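Local coordinates for protein putative alpha/beta hydrolase (Desulfitobacterium hafniense, PDB 4RPC) that is a putative hydrolase of the alpha/beta hydrolase family, probably using a serine nucleophile, whose substrate is not established, at residues Ala102-Ile107 and Lys195-Arg200; Ala80-Arg85 and Arg108-Val113; Glu57-His62 and Glu175-Glu180; Gly94-Ala99 and Arg239-Val244. All blocks are in the same frame, centred on the assembly; numbering follows the deposited sequence.

Contact 4 is the buried one, near the centre of the folded chain, where the turn after strand 88-95 meets the loop before helix 243-247 and the chemistry is that of a probable active site. The other three are only partly buried and lie further out. Contacts 1 and 4 share helix 97-108, contact 4 at its start and contact 1 near its end; contact 2 takes up the turn that follows and packs it on helix 70-83. Contacts 1 and 2 touch through Met105 and Leu81. Contact 1 pairs charges beside an apolar patch, contact 2 sets two carboxylates beside an apolar pair, and contact 3 relies on a ring face and bridging waters.

Contact 1. Residues Ala102-Ile107 and Lys195-Arg200; sequences AVEMAI and KAKNAR
Glu104 and Lys197 reach across from helix 97-108 and the loop 195-200, and their side chains cross at about a right angle. The carboxylate therefore meets the flank of the lysine as well as its tip: OE1 of Glu104 lies 3.4 Å from CE of Lys197 and 3.6 Å from its NZ, a long salt bridge. A water bridges the other oxygen to the ammonium group, donating to OE2 of Glu104 at 2.8 Å and accepting from NZ of Lys197 at 2.6 Å. Glu104 gets there by leaving the helix with CG anti to its N and bending at chi2 (69°), which turns the acid toward the loop. Lys197 runs extended from CG to CE and bends only at the last torsion (chi4 -90°). A long chain suits the place because it spans the gap from a partly exposed loop to the helix. OE1 of Glu104 is also hydrogen-bonded to the Tyr192 hydroxyl, and NZ of Lys197 forms a salt bridge with Glu71. A leucine in place of Lys197 would probably leave Glu104 and Glu71 facing each other without the cation that joins them. Beside the charges lies an apolar patch, where CD1 of Ile107 presses on CB of Ala199 at 3.3 Å, tight for two carbons; the small alanine lets the loop come this close. Leu194 and Val201 also touch Ile107. The contact ties the last turns of helix 97-108 to the loop leading from helix 179-191 into strand 204-210, with helix 70-83 alongside at Ala74, and Ala102 and Ala106 packing on Leu116 of strand 112-119.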
loop_
_atom_site.group_PDB
_atom_site.type_symbol
_atom_site.label_atom_id
_atom_site.label_comp_id
_atom_site.label_asym_id
_atom_site.label_seq_id
_atom_site.Cartn_x
_atom_site.Cartn_y
_atom_site.Cartn_z
ATOM N N ALA A 102 -5.579 1.014 3.752
ATOM C CA ALA A 102 -5.740 -0.002 4.804
ATOM C C ALA A 102 -6.106 0.669 6.140
ATOM O O ALA A 102 -7.039 0.261 6.787
ATOM C CB ALA A 102 -4.462 -0.785 4.969
ATOM N N VAL A 103 -5.373 1.729 6.516
ATOM C CA VAL A 103 -5.611 2.405 7.767
ATOM C C VAL A 103 -7.000 2.971 7.771
ATOM O O VAL A 103 -7.754 2.820 8.715
ATOM C CB VAL A 103 -4.561 3.502 8.019
ATOM C CG1 VAL A 103 -4.901 4.321 9.260
ATOM C CG2 VAL A 103 -3.210 2.873 8.212
ATOM N N GLU A 104 -7.354 3.630 6.685
ATOM C CA GLU A 104 -8.700 4.202 6.571
ATOM C C GLU A 104 -9.785 3.151 6.714
ATOM O O GLU A 104 -10.879 3.413 7.278
ATOM C CB GLU A 104 -8.856 4.911 5.241
ATOM C CG GLU A 104 -10.189 5.546 4.982
ATOM C CD GLU A 104 -10.459 6.729 5.841
ATOM O OE1 GLU A 104 -9.509 7.319 6.410
ATOM O OE2 GLU A 104 -11.649 7.057 5.959
HETATM N N MSE A 105 -9.552 1.986 6.155
HETATM C CA MSE A 105 -10.515 0.892 6.380
HETATM C C MSE A 105 -10.618 0.491 7.838
HETATM O O MSE A 105 -11.689 0.197 8.306
HETATM C CB MSE A 105 -10.177 -0.295 5.495
HETATM C CG MSE A 105 -10.748 0.092 4.118
HETATM SE SE MSE A 105 -10.243 -1.383 2.974
HETATM C CE MSE A 105 -11.842 -2.409 3.558
ATOM N N ALA A 106 -9.509 0.544 8.583
ATOM C CA ALA A 106 -9.528 0.185 10.009
ATOM C C ALA A 106 -10.268 1.192 10.853
ATOM O O ALA A 106 -10.784 0.850 11.893
ATOM C CB ALA A 106 -8.106 -0.001 10.556
ATOM N N ILE A 107 -10.291 2.434 10.406
ATOM C CA ILE A 107 -10.926 3.526 11.119
ATOM C C ILE A 107 -12.429 3.618 10.853
ATOM O O ILE A 107 -13.187 3.929 11.754
ATOM C CB ILE A 107 -10.277 4.846 10.681
ATOM C CG1 ILE A 107 -8.844 4.927 11.180
ATOM C CG2 ILE A 107 -11.144 6.041 11.071
ATOM C CD1 ILE A 107 -8.139 6.157 10.620
ATOM N N LYS A 195 -3.490 12.367 11.028
ATOM C CA LYS A 195 -3.475 13.013 12.336
ATOM C C LYS A 195 -4.778 13.737 12.602
ATOM O O LYS A 195 -5.299 13.653 13.717
ATOM C CB LYS A 195 -2.301 14.007 12.446
ATOM C CG LYS A 195 -2.223 14.733 13.784
ATOM C CD LYS A 195 -0.797 14.763 14.340
ATOM C CE LYS A 195 -0.663 15.753 15.492
ATOM N NZ LYS A 195 -1.697 15.523 16.555
ATOM N N ALA A 196 -5.296 14.407 11.564
ATOM C CA ALA A 196 -6.473 15.260 11.681
ATOM C C ALA A 196 -7.726 14.501 12.041
ATOM O O ALA A 196 -8.690 15.101 12.493
ATOM C CB ALA A 196 -6.717 16.025 10.393
ATOM N N LYS A 197 -7.728 13.195 11.810
ATOM C CA LYS A 197 -8.894 12.388 12.099
ATOM C C LYS A 197 -9.093 12.094 13.583
ATOM O O LYS A 197 -10.176 11.767 13.978
ATOM C CB LYS A 197 -8.816 11.091 11.336
ATOM C CG LYS A 197 -8.885 11.387 9.860
ATOM C CD LYS A 197 -9.010 10.141 9.067
ATOM C CE LYS A 197 -8.994 10.503 7.599
ATOM N NZ LYS A 197 -10.378 10.750 7.171
ATOM N N ASN A 198 -8.044 12.200 14.389
ATOM C CA ASN A 198 -8.123 11.801 15.776
ATOM C C ASN A 198 -8.706 10.394 15.893
ATOM O O ASN A 198 -9.658 10.160 16.626
ATOM C CB ASN A 198 -8.961 12.786 16.576
ATOM C CG ASN A 198 -8.916 12.481 18.055
ATOM O OD1 ASN A 198 -7.896 12.024 18.535
ATOM N ND2 ASN A 198 -10.034 12.658 18.764
ATOM N N ALA A 199 -8.117 9.471 15.143
ATOM C CA ALA A 199 -8.664 8.143 14.990
ATOM C C ALA A 199 -8.113 7.173 16.037
ATOM O O ALA A 199 -7.168 7.469 16.757
ATOM C CB ALA A 199 -8.373 7.644 13.612
ATOM N N ARG A 200 -8.787 6.043 16.176
ATOM C CA ARG A 200 -8.350 4.970 17.084
ATOM C C ARG A 200 -8.656 3.709 16.334
ATOM O O ARG A 200 -9.735 3.559 15.815
ATOM C CB ARG A 200 -9.100 4.978 18.416
ATOM C CG ARG A 200 -8.698 6.103 19.383
ATOM C CD ARG A 200 -7.241 6.058 19.849
ATOM N NE ARG A 200 -7.098 5.192 21.023
ATOM C CZ ARG A 200 -5.964 4.663 21.490
ATOM N NH1 ARG A 200 -4.799 4.873 20.898
ATOM N NH2 ARG A 200 -6.008 3.910 22.569
HETATM O O HOH W 1 -12.242 9.091 7.835
#

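Contact 2. Residues Ala80-Arg85 and Arg108-Val113; sequences ALEELR and RGEIKV
OE1 of Glu82 and OE2 of Glu110 lie only 2.6 Å apart, although both residues would normally carry a negative charge. Their carboxylate planes are turned 66° against each other, and the side chains cross at about a right angle. One oxygen of each acid makes the approach. Each chain leaves its backbone with CG anti to N and stays extended beyond it (chi2 177° in Glu82), which brings both acids to the same place from the two segments. Two like charges so close would probably be unfavourable if both were ionised. Arg108 probably offsets some of the charge, since its NH2 makes a salt bridge to OE1 of Glu110 at 2.8 Å, the hydrogen bond within it being weak and bent (121°). Both glutamates are exposed, a setting that suits acids. Inside them the contact turns apolar. Leu81 and Ile111, both buried, point at each other and cross at about a right angle, though the modelled position of CD1 of Ile111 is too close to Leu81 to be trusted in detail; branched hydrocarbon chains suit this inner layer because they fill it without asking for polar partners. Gly109, the first residue past helix 97-108, has positive phi, where a side chain would press on the preceding carbonyl oxygen. Arg85, also with positive phi, is the C-prime residue of a Schellman motif that closes helix 70-83. Around this pair, Leu81 also rests on Leu13 of strand 13-17, Leu52 of strand 50-54 and Val89 of strand 88-95, while Lys112 begins strand 112-119 with backbone bonds to Asp87 and Val89.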
loop_
_atom_site.group_PDB
_atom_site.type_symbol
_atom_site.label_atom_id
_atom_site.label_comp_id
_atom_site.label_asym_id
_atom_site.label_seq_id
_atom_site.Cartn_x
_atom_site.Cartn_y
_atom_site.Cartn_z
ATOM N N ALA A 80 -17.444 -3.407 -1.436
ATOM C CA ALA A 80 -17.168 -4.574 -2.264
ATOM C C ALA A 80 -17.021 -5.743 -1.364
ATOM O O ALA A 80 -17.452 -6.815 -1.712
ATOM C CB ALA A 80 -15.945 -4.403 -3.149
ATOM N N LEU A 81 -16.467 -5.529 -0.182
ATOM C CA LEU A 81 -16.357 -6.593 0.796
ATOM C C LEU A 81 -17.684 -7.056 1.318
ATOM O O LEU A 81 -17.934 -8.242 1.470
ATOM C CB LEU A 81 -15.469 -6.162 1.944
ATOM C CG LEU A 81 -13.969 -6.040 1.648
ATOM C CD1 LEU A 81 -13.200 -5.697 2.916
ATOM C CD2 LEU A 81 -13.398 -7.270 1.006
ATOM N N GLU A 82 -18.546 -6.113 1.578
ATOM C CA GLU A 82 -19.930 -6.392 1.936
ATOM C C GLU A 82 -20.688 -7.206 0.871
ATOM O O GLU A 82 -21.443 -8.090 1.199
ATOM C CB GLU A 82 -20.637 -5.071 2.143
ATOM C CG GLU A 82 -21.983 -5.179 2.809
ATOM C CD GLU A 82 -22.580 -3.797 3.040
ATOM O OE1 GLU A 82 -21.862 -2.802 2.765
ATOM O OE2 GLU A 82 -23.751 -3.703 3.476
ATOM N N GLU A 83 -20.467 -6.909 -0.399
ATOM C CA GLU A 83 -20.998 -7.735 -1.494
ATOM C C GLU A 83 -20.654 -9.192 -1.324
ATOM O O GLU A 83 -21.472 -10.055 -1.614
ATOM C CB GLU A 83 -20.425 -7.306 -2.842
ATOM C CG GLU A 83 -21.066 -6.056 -3.392
ATOM C CD GLU A 83 -22.411 -6.359 -4.012
ATOM O OE1 GLU A 83 -22.485 -7.363 -4.767
ATOM O OE2 GLU A 83 -23.390 -5.615 -3.736
ATOM N N LEU A 84 -19.440 -9.481 -0.875
ATOM C CA LEU A 84 -19.013 -10.865 -0.722
ATOM C C LEU A 84 -19.361 -11.360 0.646
ATOM O O LEU A 84 -18.936 -12.430 1.014
ATOM C CB LEU A 84 -17.502 -11.022 -0.963
ATOM C CG LEU A 84 -17.036 -10.495 -2.317
ATOM C CD1 LEU A 84 -15.522 -10.559 -2.376
ATOM C CD2 LEU A 84 -17.657 -11.250 -3.485
ATOM N N ARG A 85 -20.148 -10.575 1.385
ATOM C CA ARG A 85 -20.467 -10.805 2.792
ATOM C C ARG A 85 -19.250 -10.964 3.707
ATOM O O ARG A 85 -19.320 -11.617 4.761
ATOM C CB ARG A 85 -21.374 -12.004 2.946
ATOM C CG ARG A 85 -22.727 -11.891 2.284
ATOM C CD ARG A 85 -23.358 -13.252 2.425
ATOM N NE ARG A 85 -24.725 -13.316 1.946
ATOM C CZ ARG A 85 -25.537 -14.350 2.156
ATOM N NH1 ARG A 85 -25.116 -15.412 2.845
ATOM N NH2 ARG A 85 -26.780 -14.319 1.680
ATOM N N ARG A 108 -12.858 3.436 9.606
ATOM C CA ARG A 108 -14.271 3.539 9.270
ATOM C C ARG A 108 -15.126 2.568 10.080
ATOM O O ARG A 108 -16.209 2.923 10.562
ATOM C CB ARG A 108 -14.485 3.230 7.809
ATOM C CG ARG A 108 -14.089 4.334 6.850
ATOM C CD ARG A 108 -14.235 3.822 5.413
ATOM N NE ARG A 108 -15.293 2.805 5.233
ATOM C CZ ARG A 108 -16.593 3.058 5.027
ATOM N NH1 ARG A 108 -17.046 4.311 4.968
ATOM N NH2 ARG A 108 -17.449 2.045 4.884
ATOM N N GLY A 109 -14.667 1.330 10.204
ATOM C CA GLY A 109 -15.318 0.382 11.103
ATOM C C GLY A 109 -16.504 -0.357 10.519
ATOM O O GLY A 109 -17.116 -1.162 11.217
ATOM N N GLU A 110 -16.841 -0.108 9.254
ATOM C CA GLU A 110 -17.883 -0.884 8.603
ATOM C C GLU A 110 -17.469 -2.355 8.752
ATOM O O GLU A 110 -18.179 -3.177 9.303
ATOM C CB GLU A 110 -17.998 -0.489 7.126
ATOM C CG GLU A 110 -19.325 -0.901 6.467
ATOM C CD GLU A 110 -19.212 -1.175 4.960
ATOM O OE1 GLU A 110 -18.345 -0.555 4.284
ATOM O OE2 GLU A 110 -19.988 -2.016 4.446
ATOM N N ILE A 111 -16.259 -2.633 8.310
ATOM C CA ILE A 111 -15.648 -3.940 8.345
ATOM C C ILE A 111 -14.533 -4.040 9.395
ATOM O O ILE A 111 -13.699 -3.143 9.508
ATOM C CB ILE A 111 -15.103 -4.214 6.952
ATOM C CG1 ILE A 111 -16.310 -4.528 6.073
ATOM C CG2 ILE A 111 -14.063 -5.325 6.975
ATOM C CD1 ILE A 111 -15.950 -4.668 4.639
ATOM N N LYS A 112 -14.558 -5.127 10.161
ATOM C CA LYS A 112 -13.619 -5.335 11.248
ATOM C C LYS A 112 -12.273 -5.836 10.745
ATOM O O LYS A 112 -12.198 -6.779 9.945
ATOM C CB LYS A 112 -14.171 -6.321 12.284
ATOM C CG LYS A 112 -13.105 -6.992 13.173
ATOM C CD LYS A 112 -13.591 -7.275 14.593
ATOM C CE LYS A 112 -14.875 -8.087 14.655
ATOM N NZ LYS A 112 -15.537 -7.910 15.987
ATOM N N VAL A 113 -11.220 -5.213 11.252
ATOM C CA VAL A 113 -9.868 -5.470 10.799
ATOM C C VAL A 113 -8.986 -5.923 11.985
ATOM O O VAL A 113 -8.813 -5.161 12.969
ATOM C CB VAL A 113 -9.272 -4.199 10.197
ATOM C CG1 VAL A 113 -7.833 -4.445 9.763
ATOM C CG2 VAL A 113 -10.104 -3.721 8.994
#

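Contact 3. Residues Glu57-His62 and Glu175-Glu180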
loop_
_atom_site.group_PDB
_atom_site.type_symbol
_atom_site.label_atom_id
_atom_site.label_comp_id
_atom_site.label_asym_id
_atom_site.label_seq_id
_atom_site.Cartn_x
_atom_site.Cartn_y
_atom_site.Cartn_z
ATOM N N GLU A 57 -8.603 2.791 -8.282
ATOM C CA GLU A 57 -9.222 3.470 -9.415
ATOM C C GLU A 57 -8.228 3.865 -10.481
ATOM O O GLU A 57 -7.158 4.378 -10.207
ATOM C CB GLU A 57 -10.022 4.693 -8.971
ATOM C CG GLU A 57 -11.293 4.326 -8.196
ATOM C CD GLU A 57 -11.064 4.056 -6.696
ATOM O OE1 GLU A 57 -9.906 4.049 -6.251
ATOM O OE2 GLU A 57 -12.073 3.906 -5.948
ATOM N N GLY A 58 -8.626 3.621 -11.721
ATOM C CA GLY A 58 -7.809 3.905 -12.905
ATOM C C GLY A 58 -6.593 3.004 -13.166
ATOM O O GLY A 58 -5.922 3.204 -14.185
ATOM N N HIS A 59 -6.312 2.015 -12.288
ATOM C CA HIS A 59 -5.186 1.145 -12.470
ATOM C C HIS A 59 -5.560 -0.157 -13.218
ATOM O O HIS A 59 -5.479 -1.302 -12.695
ATOM C CB HIS A 59 -4.561 0.868 -11.119
ATOM C CG HIS A 59 -3.874 2.079 -10.561
ATOM N ND1 HIS A 59 -4.555 3.255 -10.329
ATOM C CD2 HIS A 59 -2.584 2.313 -10.237
ATOM C CE1 HIS A 59 -3.701 4.179 -9.933
ATOM N NE2 HIS A 59 -2.507 3.627 -9.835
ATOM N N THR A 60 -5.914 0.045 -14.468
ATOM C CA THR A 60 -6.479 -0.991 -15.305
ATOM C C THR A 60 -6.244 -0.510 -16.759
ATOM O O THR A 60 -5.836 0.671 -17.001
ATOM C CB THR A 60 -7.963 -1.187 -14.914
ATOM O OG1 THR A 60 -8.487 -2.348 -15.533
ATOM C CG2 THR A 60 -8.852 -0.006 -15.264
ATOM N N ALA A 61 -6.417 -1.409 -17.699
ATOM C CA ALA A 61 -6.076 -1.100 -19.076
ATOM C C ALA A 61 -7.029 -0.061 -19.686
ATOM O O ALA A 61 -6.567 0.819 -20.425
ATOM C CB ALA A 61 -6.022 -2.361 -19.918
ATOM N N HIS A 62 -8.315 -0.116 -19.341
ATOM C CA HIS A 62 -9.305 0.832 -19.860
ATOM C C HIS A 62 -10.033 1.573 -18.739
ATOM O O HIS A 62 -11.153 1.251 -18.402
ATOM C CB HIS A 62 -10.308 0.074 -20.733
ATOM C CG HIS A 62 -9.652 -0.782 -21.762
ATOM N ND1 HIS A 62 -9.678 -2.162 -21.718
ATOM C CD2 HIS A 62 -8.909 -0.454 -22.837
ATOM C CE1 HIS A 62 -9.006 -2.645 -22.744
ATOM N NE2 HIS A 62 -8.513 -1.629 -23.427
ATOM N N GLU A 175 2.531 -1.312 -16.493
ATOM C CA GLU A 175 3.096 -0.927 -17.773
ATOM C C GLU A 175 2.110 -0.126 -18.644
ATOM O O GLU A 175 2.539 0.579 -19.524
ATOM C CB GLU A 175 3.693 -2.145 -18.487
ATOM C CG GLU A 175 2.676 -3.117 -18.989
ATOM C CD GLU A 175 3.318 -4.291 -19.730
ATOM O OE1 GLU A 175 4.541 -4.554 -19.584
ATOM O OE2 GLU A 175 2.570 -4.957 -20.468
ATOM N N HIS A 176 0.815 -0.192 -18.358
ATOM C CA HIS A 176 -0.195 0.568 -19.121
ATOM C C HIS A 176 -0.869 1.676 -18.342
ATOM O O HIS A 176 -1.955 2.137 -18.707
ATOM C CB HIS A 176 -1.257 -0.365 -19.673
ATOM C CG HIS A 176 -0.721 -1.355 -20.645
ATOM N ND1 HIS A 176 0.044 -0.983 -21.734
ATOM C CD2 HIS A 176 -0.834 -2.702 -20.698
ATOM C CE1 HIS A 176 0.385 -2.064 -22.413
ATOM N NE2 HIS A 176 -0.139 -3.117 -21.804
ATOM N N ILE A 177 -0.224 2.098 -17.256
ATOM C CA ILE A 177 -0.786 3.152 -16.462
ATOM C C ILE A 177 -0.761 4.466 -17.311
ATOM O O ILE A 177 0.104 4.659 -18.180
ATOM C CB ILE A 177 -0.082 3.304 -15.124
ATOM C CG1 ILE A 177 -0.848 4.249 -14.188
ATOM C CG2 ILE A 177 1.307 3.838 -15.302
ATOM C CD1 ILE A 177 -2.139 3.663 -13.650
ATOM N N THR A 178 -1.795 5.271 -17.137
ATOM C CA THR A 178 -1.807 6.598 -17.710
ATOM C C THR A 178 -1.414 7.604 -16.698
ATOM O O THR A 178 -1.630 7.431 -15.505
ATOM C CB THR A 178 -3.189 6.965 -18.251
ATOM O OG1 THR A 178 -4.148 7.028 -17.181
ATOM C CG2 THR A 178 -3.573 5.974 -19.273
ATOM N N ARG A 179 -0.839 8.689 -17.166
ATOM C CA ARG A 179 -0.404 9.716 -16.261
ATOM C C ARG A 179 -1.573 10.280 -15.433
ATOM O O ARG A 179 -1.443 10.433 -14.179
ATOM C CB ARG A 179 0.404 10.814 -16.957
ATOM C CG ARG A 179 0.849 11.887 -15.958
ATOM C CD ARG A 179 1.818 12.876 -16.557
ATOM N NE ARG A 179 2.488 13.706 -15.549
ATOM C CZ ARG A 179 1.937 14.730 -14.909
ATOM N NH1 ARG A 179 0.660 15.046 -15.073
ATOM N NH2 ARG A 179 2.655 15.390 -14.017
ATOM N N GLU A 180 -2.733 10.475 -16.062
ATOM C CA GLU A 180 -3.846 11.031 -15.276
ATOM C C GLU A 180 -4.191 10.114 -14.140
ATOM O O GLU A 180 -4.461 10.570 -13.074
ATOM C CB GLU A 180 -5.127 11.251 -16.081
ATOM C CG GLU A 180 -5.383 12.639 -16.679
ATOM C CD GLU A 180 -5.126 13.862 -15.805
ATOM O OE1 GLU A 180 -6.039 14.265 -15.038
ATOM O OE2 GLU A 180 -4.022 14.454 -15.949
HETATM O O HOH W 2 -4.468 4.312 -16.283
HETATM O O HOH W 3 -4.467 2.528 -18.438
#
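Ile177 sets its CD1 methyl over the face of the His59 imidazole, 3.8 Å from the ring centroid and 12° off the ring normal, a well-centred CH-pi contact. The methyl is almost equally far from all five ring atoms, CD2 of His59 being nearest at 3.7 Å. Ile177 reaches the ring by holding CG1 anti to its N (chi1 -170°) and bending at chi2 (72°), so that its longer branch extends to the histidine; a slender, purely apolar arm of this kind suits a ring face. O of Gly58 lies 3.8 Å from CD1 of Ile177. Waters join the two backbones beside the ring. One donates to O of Gly58 at 2.8 Å and accepts from N of Thr178 at 3.0 Å, while another lies 2.7 Å from O of Thr60 and 2.6 Å from O of His176. The loop after strand 50-54 thus meets the start of helix 179-191, with Thr178 as its N-cap.

The next shell fixes the ring. ND1 of His59 donates to O of Glu57 at 2.8 Å, the acceptor lying in the ring plane although the donor stands above the carbonyl plane. NE2 of His59 is bonded to the backbone N of Gly31, and the ring of His28 meets it. Leu142 of helix 130-145 and Leu182 of helix 179-191 pack on Ile177. An alanine in place of His59 would probably leave the Ile177 methyl without its aromatic platform and the N-H of Gly31 without its acceptor. With ND1 donating and NE2 apparently accepting from an amide, the imidazole is probably neutral.

Contact 4. Residues Gly94-Ala99 and Arg239-Val244; sequences GVSLGA and RGHAEV
OG of Ser96 lies at the edge of the His241 imidazole and in its plane, 3.3 Å from NE2 of His241, and a water joins the same two atoms, 2.8 Å from OG of Ser96 and 2.9 Å from NE2 of His241. The serine oxygen is carried anti to its own N (chi1 -153°), a torsion that points it across at the histidine. On the far side of the ring ND1 of His241 is hydrogen-bonded to Glu213, and Gln122 bonds to OG of Ser96.

Ser96, His241 and Glu213 are placed in a way consistent with a Ser-His-Glu triad, and Gly94, Ser96 and Gly98 fit the GxSxG nucleophile elbow of alpha/beta hydrolases, so Ser96 is probably the nucleophile. The elbow is the strained turn between strand 88-95 and helix 97-108: Ser96 has positive phi (62°), and a side chain on Gly94 would run into O of Gly98, one on Gly98 into O of Val95, which explains both glycines.

Apolar contact is slight. CG2 of Val95 approaches CB of Ala242 at 4.2 Å; an alanine, with nothing beyond CB, lets the histidine loop pass beside the end of the strand.

Within the histidine loop, N of Gly240 donates to OE1 of Glu243 at 2.7 Å, using the oxygen's anti lone pair, and N of Glu243 bonds back to O of Gly240, fixing the loop where helix 243-247 begins.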
loop_
_atom_site.group_PDB
_atom_site.type_symbol
_atom_site.label_atom_id
_atom_site.label_comp_id
_atom_site.label_asym_id
_atom_site.label_seq_id
_atom_site.Cartn_x
_atom_site.Cartn_y
_atom_site.Cartn_z
ATOM N N GLY A 94 -0.845 -3.290 2.958
ATOM C CA GLY A 94 -0.931 -2.234 2.006
ATOM C C GLY A 94 0.405 -1.623 1.802
ATOM O O GLY A 94 1.153 -1.385 2.768
ATOM N N VAL A 95 0.739 -1.405 0.537
ATOM C CA VAL A 95 2.012 -0.812 0.213
ATOM C C VAL A 95 1.762 0.579 -0.294
ATOM O O VAL A 95 0.931 0.797 -1.174
ATOM C CB VAL A 95 2.843 -1.660 -0.793
ATOM C CG1 VAL A 95 2.123 -1.813 -2.116
ATOM C CG2 VAL A 95 4.222 -1.012 -1.018
ATOM N N SER A 96 2.476 1.522 0.306
ATOM C CA SER A 96 2.465 2.921 -0.077
ATOM C C SER A 96 1.073 3.509 0.092
ATOM O O SER A 96 0.502 3.429 1.182
ATOM C CB SER A 96 3.011 3.043 -1.522
ATOM O OG SER A 96 3.604 4.330 -1.720
ATOM N N LEU A 97 0.510 4.105 -0.949
ATOM C CA LEU A 97 -0.872 4.550 -0.847
ATOM C C LEU A 97 -1.793 3.465 -0.305
ATOM O O LEU A 97 -2.752 3.763 0.389
ATOM C CB LEU A 97 -1.384 4.908 -2.206
ATOM C CG LEU A 97 -2.834 5.340 -2.311
ATOM C CD1 LEU A 97 -3.145 6.491 -1.388
ATOM C CD2 LEU A 97 -3.084 5.710 -3.786
ATOM N N GLY A 98 -1.495 2.219 -0.637
ATOM C CA GLY A 98 -2.331 1.146 -0.229
ATOM C C GLY A 98 -2.334 1.023 1.291
ATOM O O GLY A 98 -3.296 0.523 1.835
ATOM N N ALA A 99 -1.274 1.492 1.966
ATOM C CA ALA A 99 -1.249 1.447 3.431
ATOM C C ALA A 99 -2.212 2.491 4.000
ATOM O O ALA A 99 -2.732 2.338 5.090
ATOM C CB ALA A 99 0.153 1.723 3.952
ATOM N N ARG A 239 17.300 -2.374 2.586
ATOM C CA ARG A 239 16.135 -2.399 1.708
ATOM C C ARG A 239 15.512 -0.990 1.634
ATOM O O ARG A 239 15.440 -0.273 2.629
ATOM C CB ARG A 239 15.119 -3.465 2.145
ATOM C CG ARG A 239 15.617 -4.927 2.109
ATOM C CD ARG A 239 15.950 -5.335 0.678
ATOM N NE ARG A 239 16.419 -6.713 0.583
ATOM C CZ ARG A 239 17.693 -7.083 0.633
ATOM N NH1 ARG A 239 18.683 -6.191 0.742
ATOM N NH2 ARG A 239 17.990 -8.365 0.538
ATOM N N GLY A 240 15.130 -0.591 0.419
ATOM C CA GLY A 240 14.407 0.661 0.225
ATOM C C GLY A 240 12.904 0.514 0.067
ATOM O O GLY A 240 12.324 -0.539 0.296
ATOM N N HIS A 241 12.272 1.597 -0.341
ATOM C CA HIS A 241 10.818 1.656 -0.451
ATOM C C HIS A 241 10.312 0.573 -1.374
ATOM O O HIS A 241 10.693 0.506 -2.535
ATOM C CB HIS A 241 10.415 3.019 -1.015
ATOM C CG HIS A 241 8.942 3.281 -1.029
ATOM N ND1 HIS A 241 8.261 3.732 0.073
ATOM C CD2 HIS A 241 8.034 3.218 -2.031
ATOM C CE1 HIS A 241 6.995 3.948 -0.242
ATOM N NE2 HIS A 241 6.834 3.638 -1.514
ATOM N N ALA A 242 9.487 -0.308 -0.827
ATOM C CA ALA A 242 8.906 -1.430 -1.582
ATOM C C ALA A 242 9.910 -2.454 -2.147
ATOM O O ALA A 242 9.524 -3.250 -2.987
ATOM C CB ALA A 242 8.029 -0.867 -2.712
ATOM N N GLU A 243 11.185 -2.439 -1.704
ATOM C CA GLU A 243 12.209 -3.390 -2.204
ATOM C C GLU A 243 11.912 -4.873 -1.788
ATOM O O GLU A 243 12.062 -5.822 -2.609
ATOM C CB GLU A 243 13.610 -2.981 -1.720
ATOM C CG GLU A 243 14.713 -3.792 -2.361
ATOM C CD GLU A 243 16.102 -3.185 -2.242
ATOM O OE1 GLU A 243 16.300 -2.161 -1.509
ATOM O OE2 GLU A 243 17.041 -3.783 -2.883
ATOM N N VAL A 244 11.456 -5.062 -0.560
ATOM C CA VAL A 244 11.069 -6.390 -0.112
ATOM C C VAL A 244 9.918 -6.920 -0.960
ATOM O O VAL A 244 9.883 -8.089 -1.325
ATOM C CB VAL A 244 10.632 -6.401 1.369
ATOM C CG1 VAL A 244 10.314 -7.830 1.797
ATOM C CG2 VAL A 244 11.747 -5.899 2.290
HETATM O O HOH W 4 5.362 4.324 -3.883
#